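Local atomic coordinates of signal recognition particle 54 kDa protein (Aeropyrum pernix, PDB entry 7EPK), a protein that is the 54 kDa member of the signal recognition particle and combines a helical bundle, a P-loop GTPase-type domain and a helical signal peptide binding domain. Residues I73-L78 with F286-L291; I98-G103 with V181-A186; E212-I217 with S240-K245. All coordinates share one frame; numbering follows the deposited sequence.

Interaction 1 (I73-L78 with F286-L291); sequences IVYEEL and FVARIL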
# COMPACT_ATOMS: atom_id res chain seq x y z
N ILE A 73 2.40 -12.57 8.40
CA ILE A 73 3.23 -11.78 9.36
C ILE A 73 4.53 -11.34 8.66
O ILE A 73 4.99 -10.22 8.95
CB ILE A 73 3.53 -12.59 10.63
CG1 ILE A 73 2.31 -12.64 11.56
CG2 ILE A 73 4.76 -12.03 11.33
CD1 ILE A 73 2.55 -13.39 12.87
N VAL A 74 5.10 -12.18 7.79
CA VAL A 74 6.38 -11.86 7.10
C VAL A 74 6.11 -10.68 6.14
O VAL A 74 6.73 -9.63 6.31
CB VAL A 74 6.98 -13.11 6.43
CG1 VAL A 74 8.07 -12.80 5.41
CG2 VAL A 74 7.52 -14.07 7.48
N TYR A 75 5.14 -10.85 5.24
CA TYR A 75 4.58 -9.78 4.37
C TYR A 75 4.41 -8.50 5.20
O TYR A 75 5.13 -7.53 4.98
CB TYR A 75 3.28 -10.26 3.71
CG TYR A 75 2.45 -9.18 3.06
CD1 TYR A 75 2.85 -8.58 1.88
CD2 TYR A 75 1.25 -8.76 3.62
CE1 TYR A 75 2.08 -7.58 1.27
CE2 TYR A 75 0.47 -7.78 3.02
CZ TYR A 75 0.89 -7.18 1.85
OH TYR A 75 0.12 -6.20 1.27
N GLU A 76 3.48 -8.49 6.15
CA GLU A 76 3.07 -7.21 6.78
C GLU A 76 4.32 -6.48 7.29
O GLU A 76 4.40 -5.23 7.18
CB GLU A 76 2.03 -7.48 7.87
CG GLU A 76 0.63 -7.70 7.33
CD GLU A 76 -0.45 -8.00 8.37
OE1 GLU A 76 -1.55 -8.45 7.96
OE2 GLU A 76 -0.19 -7.80 9.59
N GLU A 77 5.29 -7.21 7.82
CA GLU A 77 6.46 -6.62 8.50
C GLU A 77 7.52 -6.21 7.47
O GLU A 77 8.29 -5.29 7.78
CB GLU A 77 7.04 -7.61 9.52
CG GLU A 77 6.33 -7.59 10.86
CD GLU A 77 6.02 -6.21 11.42
OE1 GLU A 77 6.98 -5.39 11.59
OE2 GLU A 77 4.83 -5.97 11.69
N LEU A 78 7.61 -6.93 6.35
CA LEU A 78 8.45 -6.56 5.17
C LEU A 78 7.89 -5.27 4.58
O LEU A 78 8.67 -4.42 4.13
CB LEU A 78 8.49 -7.68 4.13
CG LEU A 78 9.31 -8.92 4.51
CD1 LEU A 78 9.42 -9.92 3.38
CD2 LEU A 78 10.71 -8.54 4.95
N PHE A 286 4.92 -4.14 -3.76
CA PHE A 286 6.31 -4.48 -4.16
C PHE A 286 6.70 -5.80 -3.49
O PHE A 286 7.08 -6.79 -4.17
CB PHE A 286 7.26 -3.33 -3.82
CG PHE A 286 8.68 -3.54 -4.26
CD1 PHE A 286 9.03 -3.45 -5.60
CD2 PHE A 286 9.67 -3.85 -3.33
CE1 PHE A 286 10.34 -3.65 -6.00
CE2 PHE A 286 10.98 -4.05 -3.73
CZ PHE A 286 11.32 -3.95 -5.06
N VAL A 287 6.55 -5.84 -2.16
CA VAL A 287 6.90 -7.02 -1.32
C VAL A 287 5.99 -8.18 -1.74
O VAL A 287 6.46 -9.33 -1.81
CB VAL A 287 6.78 -6.67 0.17
CG1 VAL A 287 7.52 -5.39 0.52
CG2 VAL A 287 5.34 -6.55 0.60
N ALA A 288 4.75 -7.90 -2.09
CA ALA A 288 3.81 -8.89 -2.66
C ALA A 288 4.45 -9.58 -3.87
O ALA A 288 4.10 -10.75 -4.12
CB ALA A 288 2.52 -8.21 -3.01
N ARG A 289 5.31 -8.89 -4.61
CA ARG A 289 5.87 -9.39 -5.89
C ARG A 289 7.06 -10.27 -5.54
O ARG A 289 7.22 -11.32 -6.15
CB ARG A 289 6.30 -8.23 -6.79
CG ARG A 289 5.20 -7.62 -7.65
CD ARG A 289 5.79 -6.93 -8.87
NE ARG A 289 4.83 -6.86 -9.96
CZ ARG A 289 4.19 -5.77 -10.38
NH1 ARG A 289 4.42 -4.59 -9.82
NH2 ARG A 289 3.33 -5.88 -11.38
N ILE A 290 7.89 -9.75 -4.64
CA ILE A 290 9.03 -10.44 -3.96
C ILE A 290 8.52 -11.79 -3.43
O ILE A 290 9.09 -12.84 -3.82
CB ILE A 290 9.55 -9.51 -2.83
CG1 ILE A 290 10.29 -8.29 -3.37
CG2 ILE A 290 10.39 -10.25 -1.81
CD1 ILE A 290 11.26 -8.58 -4.49
N LEU A 291 7.49 -11.76 -2.59
CA LEU A 291 6.93 -12.95 -1.88
C LEU A 291 6.28 -13.89 -2.89
O LEU A 291 6.17 -15.07 -2.58
CB LEU A 291 5.91 -12.49 -0.83
CG LEU A 291 6.38 -12.48 0.62
CD1 LEU A 291 7.82 -12.04 0.75
CD2 LEU A 291 5.49 -11.58 1.46
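The ring of Tyr-75 meets three residues of 286-291. At its edge, near its plane, lie CD2 of Leu-291 and the backbone N of Ala-288. Val-287 comes in obliquely, with its CG2 3.5 Å from Tyr-75 CD1. The ring and the Val-287 side chain cross at about a right angle. Tyr-75 CG stands anti to the backbone N (chi1 166°), which carries the ring toward 286-291 although its first bond does not aim there. The hydroxyl of Tyr-75 makes a weak hydrogen bond to Arg-284 O.

Leu-291 branches between two partners. Its CD2 lies 3.4 Å from Tyr-75 CB, and its CD1 is 3.7 Å from Leu-78 CD1. Leu-78 also faces Val-287. Val-287 CG1 approaches the Leu-78 carbonyl, 3.9 Å from Leu-78 O. Both Leu-78 and Val-287 start out toward the other helix. The two helical segments run roughly antiparallel, 139° between their directions, with axes 9.7 Å apart.

Other helices close the core. Leu-296 of helix 293-320 touches Tyr-75, Ala-288 and Leu-291. Leu-30 and Val-47 pack on Leu-78, and Val-5 and Val-9 on Leu-291.

The arrangement joins helix 66-81 of the helical bundle to helix 283-291 of the GTPase part, as in the NG unit of SRP GTPases. Between the two segments the contact is apolar and rests on fit and burial. The one polar link from Tyr-75 to the same helix, its weak bond to Arg-284 O, adds little direction.

Interaction 2 (I98-G103 with V181-A186); sequences IVLLVG and VIVDTA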
# COMPACT_ATOMS: atom_id res chain seq x y z
N ILE A 98 6.74 22.68 -7.25
CA ILE A 98 8.13 22.81 -7.77
C ILE A 98 8.99 21.66 -7.20
O ILE A 98 9.17 21.58 -5.96
CB ILE A 98 8.70 24.21 -7.48
CG1 ILE A 98 7.68 25.33 -7.72
CG2 ILE A 98 9.95 24.44 -8.31
CD1 ILE A 98 7.00 25.29 -9.07
N VAL A 99 9.55 20.85 -8.09
CA VAL A 99 10.38 19.66 -7.74
C VAL A 99 11.84 19.90 -8.10
O VAL A 99 12.15 19.90 -9.30
CB VAL A 99 9.89 18.41 -8.49
CG1 VAL A 99 10.66 17.19 -8.06
CG2 VAL A 99 8.40 18.20 -8.32
N LEU A 100 12.72 20.05 -7.10
CA LEU A 100 14.19 20.11 -7.34
C LEU A 100 14.78 18.70 -7.28
O LEU A 100 14.86 18.14 -6.18
CB LEU A 100 14.84 21.03 -6.32
CG LEU A 100 16.37 21.15 -6.42
CD1 LEU A 100 16.78 21.70 -7.77
CD2 LEU A 100 16.93 22.02 -5.30
N LEU A 101 15.26 18.19 -8.40
CA LEU A 101 16.10 16.96 -8.45
C LEU A 101 17.51 17.23 -7.87
O LEU A 101 18.07 18.32 -8.05
CB LEU A 101 16.15 16.50 -9.91
CG LEU A 101 15.00 15.59 -10.35
CD1 LEU A 101 13.71 15.92 -9.61
CD2 LEU A 101 14.79 15.64 -11.84
N VAL A 102 18.05 16.28 -7.12
CA VAL A 102 19.44 16.36 -6.59
C VAL A 102 19.98 14.93 -6.64
O VAL A 102 19.18 14.01 -6.80
CB VAL A 102 19.54 17.00 -5.19
CG1 VAL A 102 19.01 18.43 -5.17
CG2 VAL A 102 18.85 16.19 -4.10
N GLY A 103 21.31 14.78 -6.57
CA GLY A 103 22.00 13.51 -6.86
C GLY A 103 23.29 13.74 -7.62
O GLY A 103 23.48 14.85 -8.12
N VAL A 181 6.60 21.90 -12.12
CA VAL A 181 7.93 22.23 -12.70
C VAL A 181 8.97 21.32 -12.05
O VAL A 181 9.11 21.36 -10.83
CB VAL A 181 8.30 23.70 -12.44
CG1 VAL A 181 9.71 24.01 -12.92
CG2 VAL A 181 7.30 24.64 -13.09
N ILE A 182 9.69 20.56 -12.86
CA ILE A 182 10.81 19.68 -12.43
C ILE A 182 12.11 20.39 -12.81
O ILE A 182 12.35 20.60 -14.02
CB ILE A 182 10.72 18.30 -13.09
CG1 ILE A 182 9.39 17.59 -12.81
CG2 ILE A 182 11.90 17.45 -12.68
CD1 ILE A 182 9.16 16.35 -13.66
N VAL A 183 12.93 20.71 -11.82
CA VAL A 183 14.21 21.40 -12.06
C VAL A 183 15.35 20.38 -12.08
O VAL A 183 15.80 20.00 -11.00
CB VAL A 183 14.41 22.47 -10.98
CG1 VAL A 183 15.79 23.09 -11.07
CG2 VAL A 183 13.32 23.53 -11.09
N ASP A 184 15.83 19.99 -13.27
CA ASP A 184 17.01 19.10 -13.44
C ASP A 184 18.27 19.87 -13.01
O ASP A 184 18.32 21.09 -13.20
CB ASP A 184 17.13 18.54 -14.87
CG ASP A 184 18.24 17.51 -15.07
OD1 ASP A 184 18.81 17.06 -14.07
OD2 ASP A 184 18.56 17.16 -16.22
N THR A 185 19.26 19.17 -12.45
CA THR A 185 20.49 19.76 -11.86
C THR A 185 21.72 18.99 -12.35
O THR A 185 21.59 17.80 -12.79
CB THR A 185 20.47 19.76 -10.31
OG1 THR A 185 20.28 18.45 -9.78
CG2 THR A 185 19.39 20.66 -9.74
N ALA A 186 22.90 19.61 -12.20
CA ALA A 186 24.21 18.93 -12.34
C ALA A 186 24.37 17.85 -11.25
O ALA A 186 23.79 17.99 -10.14
CB ALA A 186 25.30 19.97 -12.28
O HOH W 1 22.53 17.37 -7.42
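Val-99 bonds to Val-181 and Val-183, on either side of its register partner Ile-182, and so joins 98-103 to 181-186 as parallel neighbours in the sheet of a P-loop NTPase fold. Val-99 N donates to Val-181 O at 2.8 Å in an almost straight bond (178°). Val-99 O then accepts from Val-183 N, also at 2.8 Å. The third bond, from Leu-101 N to Val-183 O, is longer at 3.2 Å and more bent. Beyond it the strands part, and a side chain takes over. Thr-185 OG1 donates to Leu-101 O at 2.8 Å, from above the carbonyl plane (56° out of it). With chi1 at 57°, OG1 sits between the backbone N and the carbonyl carbon, and CG2 turns to Leu-100.

The apolar groups meet on both faces. On one, Leu-100 CD1 reaches across to Thr-185 CG2 at 3.4 Å and also touches Val-183. Ile-98 and Val-181 lie side by side there, pointing the same way. On the other, Leu-101 CD2 packs on Ile-182 CG2 at 3.5 Å.

Helices 162-175 and 194-208 lie over the Ile-98 and Leu-100 face, and helix 109-122 over the Leu-101 and Ile-182 face. Lys-109 NZ is hydrogen-bonded to Thr-185 OG1, Gly-103 O and Ala-186 O, and so ties both strand ends to the probable P-loop. Asp-184 OD2 is hydrogen-bonded to Thr-110 OG1, and the Asp-184 side chain is near the magnesium ion and GDP. Asp-184, Thr-185 and Ala-186 begin a DTAG sequence, consistent with the G3 motif. A water bridges the two ends, giving one hydrogen to Gly-103 O at 2.8 Å and the other to Ala-186 O at 3.1 Å.

Interaction 3 (E212-I217 with S240-K245); sequences EVALVI and SIIVTK. With GDP (guanosine-5'-diphosphate), chain B.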
# COMPACT_ATOMS: atom_id res chain seq x y z
N GLU A 212 9.32 20.10 -3.14
CA GLU A 212 9.76 18.70 -2.99
C GLU A 212 11.19 18.63 -3.56
O GLU A 212 11.33 18.79 -4.77
CB GLU A 212 8.79 17.76 -3.73
CG GLU A 212 9.17 16.27 -3.80
CD GLU A 212 8.26 15.36 -4.66
OE1 GLU A 212 7.11 15.77 -4.97
OE2 GLU A 212 8.69 14.22 -5.07
N VAL A 213 12.20 18.43 -2.71
CA VAL A 213 13.57 18.08 -3.18
C VAL A 213 13.65 16.56 -3.28
O VAL A 213 13.48 15.88 -2.27
CB VAL A 213 14.65 18.67 -2.25
CG1 VAL A 213 16.03 18.17 -2.64
CG2 VAL A 213 14.63 20.19 -2.22
N ALA A 214 13.85 16.02 -4.48
CA ALA A 214 13.94 14.57 -4.70
C ALA A 214 15.41 14.20 -4.86
O ALA A 214 16.05 14.79 -5.70
CB ALA A 214 13.16 14.16 -5.92
N LEU A 215 15.90 13.30 -4.03
CA LEU A 215 17.23 12.66 -4.20
C LEU A 215 17.09 11.52 -5.19
O LEU A 215 16.32 10.61 -4.93
CB LEU A 215 17.73 12.13 -2.86
CG LEU A 215 19.06 11.41 -2.94
CD1 LEU A 215 20.15 12.33 -3.49
CD2 LEU A 215 19.45 10.88 -1.58
N VAL A 216 17.79 11.59 -6.31
CA VAL A 216 17.76 10.50 -7.32
C VAL A 216 19.02 9.66 -7.12
O VAL A 216 20.12 10.22 -7.13
CB VAL A 216 17.65 11.07 -8.74
CG1 VAL A 216 17.85 10.00 -9.78
CG2 VAL A 216 16.31 11.76 -8.94
N ILE A 217 18.82 8.36 -6.84
CA ILE A 217 19.90 7.39 -6.49
C ILE A 217 19.70 6.16 -7.36
O ILE A 217 18.52 5.84 -7.71
CB ILE A 217 19.91 7.01 -5.00
CG1 ILE A 217 18.59 6.40 -4.54
CG2 ILE A 217 20.29 8.22 -4.15
CD1 ILE A 217 18.53 6.07 -3.05
N SER A 240 11.82 13.54 -0.99
CA SER A 240 11.52 12.36 -1.83
C SER A 240 12.80 11.56 -2.10
O SER A 240 13.91 12.16 -2.02
CB SER A 240 10.87 12.80 -3.11
OG SER A 240 9.50 13.09 -2.86
N ILE A 241 12.66 10.26 -2.38
CA ILE A 241 13.75 9.42 -2.96
C ILE A 241 13.18 8.69 -4.16
O ILE A 241 12.07 8.16 -4.09
CB ILE A 241 14.37 8.44 -1.94
CG1 ILE A 241 15.15 9.21 -0.86
CG2 ILE A 241 15.24 7.41 -2.65
CD1 ILE A 241 15.62 8.37 0.29
N ILE A 242 13.95 8.69 -5.24
CA ILE A 242 13.59 8.00 -6.50
C ILE A 242 14.75 7.06 -6.76
O ILE A 242 15.89 7.53 -6.69
CB ILE A 242 13.35 9.00 -7.65
CG1 ILE A 242 12.20 9.96 -7.32
CG2 ILE A 242 13.11 8.24 -8.94
CD1 ILE A 242 11.93 11.03 -8.36
N VAL A 243 14.47 5.78 -6.99
CA VAL A 243 15.54 4.76 -7.13
C VAL A 243 15.55 4.27 -8.58
O VAL A 243 14.52 3.72 -9.02
CB VAL A 243 15.37 3.62 -6.11
CG1 VAL A 243 16.48 2.58 -6.24
CG2 VAL A 243 15.35 4.15 -4.68
N THR A 244 16.69 4.48 -9.25
CA THR A 244 16.92 4.18 -10.69
C THR A 244 17.69 2.86 -10.85
O THR A 244 18.38 2.46 -9.90
CB THR A 244 17.72 5.31 -11.35
OG1 THR A 244 18.96 5.40 -10.64
CG2 THR A 244 16.98 6.63 -11.32
N LYS A 245 17.59 2.23 -12.04
CA LYS A 245 18.37 1.03 -12.44
C LYS A 245 17.92 -0.17 -11.58
O LYS A 245 18.78 -0.83 -10.94
CB LYS A 245 19.87 1.32 -12.34
CG LYS A 245 20.34 2.46 -13.24
CD LYS A 245 21.85 2.59 -13.28
CE LYS A 245 22.35 3.32 -14.51
NZ LYS A 245 21.98 4.75 -14.46
PB GDP B . 22.51 11.99 -14.67
O1B GDP B . 23.97 12.36 -14.84
O2B GDP B . 22.19 11.76 -13.20
O3B GDP B . 21.52 12.92 -15.35
O3A GDP B . 22.25 10.58 -15.39
PA GDP B . 21.57 10.38 -16.85
O1A GDP B . 22.47 11.14 -17.82
O2A GDP B . 20.07 10.54 -16.82
O5' GDP B . 21.74 8.82 -17.19
C5' GDP B . 22.96 8.11 -16.93
C4' GDP B . 22.76 6.69 -17.43
O4' GDP B . 21.77 6.05 -16.61
C3' GDP B . 22.19 6.67 -18.85
O3' GDP B . 22.92 5.73 -19.63
C2' GDP B . 20.73 6.30 -18.70
O2' GDP B . 20.25 5.63 -19.87
C1' GDP B . 20.75 5.44 -17.43
N9 GDP B . 19.48 5.23 -16.63
C8 GDP B . 18.76 6.16 -15.96
N7 GDP B . 17.69 5.60 -15.32
C5 GDP B . 17.74 4.29 -15.56
C6 GDP B . 16.94 3.13 -15.18
O6 GDP B . 15.92 3.27 -14.47
N1 GDP B . 17.30 1.92 -15.63
C2 GDP B . 18.39 1.75 -16.41
N2 GDP B . 18.70 0.49 -16.82
N3 GDP B . 19.18 2.78 -16.80
C4 GDP B . 18.91 4.05 -16.41
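Ser-240 turns its hydroxyl to the carboxylate of Glu-212, donating from OG to OE2 at 2.6 Å. The hydroxyl comes from above the carboxylate plane, 50° out of it. Glu-212 reaches there as an extended chain, with CG anti to the backbone N (chi1 174°). Its OE1 is held by a salt bridge to Lys-267 and a hydrogen bond from Trp-97 NE1.

Ile-217 crosses two side chains obliquely. Its CD1 lies 3.6 Å from Ile-241 CG2, and its CG1 lies 3.9 Å from Val-243 CG2. Leu-215 shares this face. On the other face Ala-214 CB is near Ser-240 CB and Ile-242 CD1. There Val-216 and Thr-244 meet at about a right angle, CG1 to CG2 at 3.8 Å. Thr-244 OG1 is hydrogen-bonded to Ser-107 O.

The two strands run parallel and are joined by backbone bonds. Ile-217 N donates to Ile-242 O at 3.0 Å, and Thr-244 N to Ile-217 O at 2.8 Å. They bring the end of 240-245 to the GDP pocket. Lys-245 N donates to GDP O6 at 3.1 Å. As modelled, Lys-245 CG lies over the face of the guanine, but the residue is poorly ordered, and the very short approach of its NZ to the ribose O4' is doubtful. Thr-244, Lys-245 and Asp-247, which also binds GDP, fit the TKxD pattern of the G4 motif.

The two strands and helix 225-235 form a beta-alpha-beta unit. Strand 97-102 flanks 212-218, and strand 265-270 flanks 240-244. Thr-112 of helix 109-122 packs on Val-216, Ile-242 and Thr-244. Helix 255-262 lies against Ile-241 and Val-243.

In the fold
Interactions 2 and 3 belong to one sheet, with centres about 10 Å apart. Strands 97-102 and 212-218 are neighbours, and probable hydrogen bonds join them, such as Val-216 N to Val-102 O at 2.8 Å. Interaction 1 lies apart, its centre about 32 Å from that of interaction 2 and about 23 Å from that of interaction 3. It joins two domains and encloses both strand pairs along the chain. All three are buried, although interaction 1 includes partly exposed residues. Its chemistry is apolar and helix to helix. The strand pairs add backbone bonds, and their ends differ: interaction 2 leads toward the phosphate and magnesium side, interaction 3 to the guanine.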